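Local structure of prophage lambdalm01, antigen B (Listeria monocytogenes, 4ACV) at residues Met39-Asp44 against Arg59-His64. The protein is a prophage-encoded protein that probably acts as a tail terminator, capping the end of the phage tail tube as a ring of subunits. Numbering follows the deposited sequence.
Sequences MIEMID and RFAIHH
Glu41 sets its CB against the edge of the His63 imidazole, in the plane of the ring, 3.5 Å from His63 CD2, and its OE1 accepts a nearly straight hydrogen bond (170°) from His63 NE2. Glu41 CG lies anti to the backbone N (chi1 -176°), and the chain runs on extended beyond it to the carboxylate. The bond leaves in the plane of the ring but meets OE1 from above the carboxylate plane, the two planes being 49° apart. With ND1 bonded to His112, both ring nitrogens are engaged, which should hold the ring's rotation. On the same sheet face, NH1 of Arg59 lies 2.6 Å from OD1 of Asp44 in a salt bridge whose bent N-H geometry makes the hydrogen bond weak. At the Asp44 end, Ile43 and Asp44 both oppose Arg59 in a classic beta bulge: Arg59 O takes a 2.9 Å bond from Ile43 N and a weak one from Asp44 N. At the bulge the CB of Ile43 points toward strand 59-64, and its CD1 touches Ala61 CB at 4.0 Å. On the other face Ile40 CG1 lies 3.6 Å from Ile62 CD1, the two side chains side by side, and Ile40 CG2 reaches Phe60 CD1 at 3.7 Å. This antiparallel hairpin rests Ile40 and Met42 on helix 6-19 and Ile62 on helix 71-82, while strand 110-122 continues the sheet beyond 55-66 and a neighbouring subunit's strand pairs at Asp44.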
ATOM      1  N   MET B  39      19.513 -16.763  -9.033  1.00 25.48           N
ATOM      2  CA  MET B  39      18.233 -17.323  -8.633  1.00 23.85           C
ATOM      3  C   MET B  39      17.117 -16.642  -9.380  1.00 21.16           C
ATOM      4  O   MET B  39      17.186 -15.450  -9.657  1.00 24.20           O
ATOM      5  CB  MET B  39      18.001 -17.102  -7.130  1.00 21.05           C
ATOM      6  CG  MET B  39      18.851 -17.957  -6.222  1.00 30.50           C
ATOM      7  SD  MET B  39      18.699 -17.458  -4.495  1.00 43.74           S
ATOM      8  CE  MET B  39      18.717 -15.673  -4.672  1.00 21.69           C
ATOM      9  N   ILE B  40      16.071 -17.399  -9.681  1.00 31.83           N
ATOM     10  CA  ILE B  40      14.836 -16.825 -10.211  1.00 29.66           C
ATOM     11  C   ILE B  40      13.801 -16.779  -9.106  1.00 26.87           C
ATOM     12  O   ILE B  40      13.507 -17.791  -8.477  1.00 31.12           O
ATOM     13  CB  ILE B  40      14.266 -17.641 -11.388  1.00 28.60           C
ATOM     14  CG1 ILE B  40      15.394 -18.069 -12.327  1.00 30.98           C
ATOM     15  CG2 ILE B  40      13.216 -16.826 -12.128  1.00 25.72           C
ATOM     16  CD1 ILE B  40      14.959 -18.973 -13.459  1.00 32.95           C
ATOM     17  N   GLU B  41      13.260 -15.595  -8.859  1.00 23.17           N
ATOM     18  CA  GLU B  41      12.194 -15.454  -7.883  1.00 18.89           C
ATOM     19  C   GLU B  41      10.857 -15.235  -8.587  1.00 23.91           C
ATOM     20  O   GLU B  41      10.636 -14.196  -9.206  1.00 28.55           O
ATOM     21  CB  GLU B  41      12.477 -14.288  -6.949  1.00 16.93           C
ATOM     22  CG  GLU B  41      11.451 -14.146  -5.850  1.00 25.68           C
ATOM     23  CD  GLU B  41      11.433 -12.754  -5.247  1.00 30.24           C
ATOM     24  OE1 GLU B  41      12.067 -11.840  -5.812  1.00 31.00           O
ATOM     25  OE2 GLU B  41      10.778 -12.572  -4.210  1.00 35.58           O
ATOM     26  N   MET B  42       9.968 -16.216  -8.491  1.00 21.73           N
ATOM     27  CA  MET B  42       8.623 -16.068  -9.022  1.00 24.81           C
ATOM     28  C   MET B  42       7.853 -15.112  -8.125  1.00 20.64           C
ATOM     29  O   MET B  42       8.019 -15.113  -6.914  1.00 25.17           O
ATOM     30  CB  MET B  42       7.924 -17.431  -9.105  1.00 26.32           C
ATOM     31  CG  MET B  42       6.546 -17.429  -9.770  1.00 20.43           C
ATOM     32  SD  MET B  42       6.479 -17.063 -11.566  1.00 34.35           S
ATOM     33  CE  MET B  42       7.898 -17.928 -12.156  1.00 31.64           C
ATOM     34  N   ILE B  43       7.023 -14.275  -8.724  1.00 21.79           N
ATOM     35  CA  ILE B  43       6.300 -13.265  -7.958  1.00 15.91           C
ATOM     36  C   ILE B  43       4.779 -13.459  -8.033  1.00 21.32           C
ATOM     37  O   ILE B  43       4.137 -13.715  -7.023  1.00 21.32           O
ATOM     38  CB  ILE B  43       6.688 -11.853  -8.421  1.00 15.16           C
ATOM     39  CG1 ILE B  43       8.197 -11.635  -8.219  1.00 18.43           C
ATOM     40  CG2 ILE B  43       5.859 -10.803  -7.696  1.00 14.66           C
ATOM     41  CD1 ILE B  43       8.774 -10.555  -9.123  1.00 21.07           C
ATOM     42  N   ASP B  44       4.207 -13.353  -9.230  1.00 14.60           N
ATOM     43  CA  ASP B  44       2.762 -13.458  -9.363  1.00 14.37           C
ATOM     44  C   ASP B  44       2.310 -13.836 -10.773  1.00 15.98           C
ATOM     45  O   ASP B  44       3.131 -14.025 -11.657  1.00 22.69           O
ATOM     46  CB  ASP B  44       2.059 -12.183  -8.847  1.00 14.07           C
ATOM     47  CG  ASP B  44       2.355 -10.935  -9.696  1.00 27.44           C
ATOM     48  OD1 ASP B  44       2.895 -11.059 -10.816  1.00 28.04           O
ATOM     49  OD2 ASP B  44       2.031  -9.817  -9.239  1.00 28.34           O
ATOM     50  N   ARG B  59       4.969 -12.848 -13.657  1.00 19.09           N
ATOM     51  CA  ARG B  59       6.048 -11.980 -13.219  1.00 15.30           C
ATOM     52  C   ARG B  59       7.059 -12.726 -12.352  1.00 18.01           C
ATOM     53  O   ARG B  59       6.706 -13.498 -11.463  1.00 20.95           O
ATOM     54  CB  ARG B  59       5.502 -10.754 -12.498  1.00 15.99           C
ATOM     55  CG  ARG B  59       4.678  -9.861 -13.408  1.00 21.77           C
ATOM     56  CD  ARG B  59       4.057  -8.647 -12.702  1.00 20.85           C
ATOM     57  NE  ARG B  59       2.857  -8.254 -13.436  1.00 48.22           N
ATOM     58  CZ  ARG B  59       1.610  -8.557 -13.073  1.00 58.56           C
ATOM     59  NH1 ARG B  59       1.375  -9.216 -11.942  1.00 62.98           N
ATOM     60  NH2 ARG B  59       0.590  -8.176 -13.833  1.00 56.12           N
ATOM     61  N   PHE B  60       8.330 -12.497 -12.630  1.00 23.34           N
ATOM     62  CA  PHE B  60       9.381 -13.105 -11.837  1.00 27.79           C
ATOM     63  C   PHE B  60      10.587 -12.188 -11.904  1.00 26.01           C
ATOM     64  O   PHE B  60      10.644 -11.270 -12.731  1.00 31.08           O
ATOM     65  CB  PHE B  60       9.706 -14.508 -12.366  1.00 15.51           C
ATOM     66  CG  PHE B  60      10.155 -14.518 -13.795  1.00 23.63           C
ATOM     67  CD1 PHE B  60      11.482 -14.242 -14.120  1.00 19.52           C
ATOM     68  CD2 PHE B  60       9.255 -14.784 -14.818  1.00 22.14           C
ATOM     69  CE1 PHE B  60      11.910 -14.238 -15.439  1.00 19.65           C
ATOM     70  CE2 PHE B  60       9.674 -14.784 -16.144  1.00 23.62           C
ATOM     71  CZ  PHE B  60      11.011 -14.514 -16.454  1.00 22.24           C
ATOM     72  N   ALA B  61      11.549 -12.428 -11.028  1.00 23.28           N
ATOM     73  CA  ALA B  61      12.748 -11.603 -10.984  1.00 22.51           C
ATOM     74  C   ALA B  61      13.988 -12.477 -11.010  1.00 21.10           C
ATOM     75  O   ALA B  61      14.002 -13.574 -10.443  1.00 24.93           O
ATOM     76  CB  ALA B  61      12.746 -10.721  -9.727  1.00 19.27           C
ATOM     77  N   ILE B  62      15.029 -11.999 -11.674  1.00 18.03           N
ATOM     78  CA  ILE B  62      16.312 -12.678 -11.616  1.00 19.78           C
ATOM     79  C   ILE B  62      17.202 -11.996 -10.592  1.00 22.33           C
ATOM     80  O   ILE B  62      17.447 -10.794 -10.688  1.00 23.61           O
ATOM     81  CB  ILE B  62      17.022 -12.677 -12.969  1.00 26.51           C
ATOM     82  CG1 ILE B  62      16.145 -13.353 -14.019  1.00 26.68           C
ATOM     83  CG2 ILE B  62      18.371 -13.378 -12.850  1.00 28.90           C
ATOM     84  CD1 ILE B  62      15.846 -14.809 -13.710  1.00 31.63           C
ATOM     85  N   HIS B  63      17.663 -12.772  -9.610  1.00 26.88           N
ATOM     86  CA  HIS B  63      18.587 -12.289  -8.592  1.00 25.16           C
ATOM     87  C   HIS B  63      20.000 -12.755  -8.888  1.00 28.52           C
ATOM     88  O   HIS B  63      20.287 -13.942  -8.819  1.00 29.20           O
ATOM     89  CB  HIS B  63      18.170 -12.780  -7.207  1.00 30.82           C
ATOM     90  CG  HIS B  63      16.869 -12.217  -6.740  1.00 27.35           C
ATOM     91  ND1 HIS B  63      16.779 -11.033  -6.043  1.00 23.09           N
ATOM     92  CD2 HIS B  63      15.597 -12.669  -6.880  1.00 20.53           C
ATOM     93  CE1 HIS B  63      15.513 -10.786  -5.763  1.00 26.24           C
ATOM     94  NE2 HIS B  63      14.778 -11.765  -6.260  1.00 23.00           N
ATOM     95  N   HIS B  64      20.873 -11.812  -9.218  1.00 33.33           N
ATOM     96  CA  HIS B  64      22.264 -12.107  -9.558  1.00 33.80           C
ATOM     97  C   HIS B  64      23.214 -11.534  -8.497  1.00 32.48           C
ATOM     98  O   HIS B  64      23.463 -10.327  -8.464  1.00 28.88           O
ATOM     99  CB  HIS B  64      22.583 -11.534 -10.948  1.00 28.74           C
ATOM    100  CG  HIS B  64      23.867 -12.028 -11.541  1.00 31.06           C
ATOM    101  ND1 HIS B  64      24.185 -13.368 -11.626  1.00 27.42           N
ATOM    102  CD2 HIS B  64      24.900 -11.362 -12.113  1.00 32.95           C
ATOM    103  CE1 HIS B  64      25.364 -13.504 -12.211  1.00 27.11           C
ATOM    104  NE2 HIS B  64      25.817 -12.302 -12.519  1.00 33.31           N
TER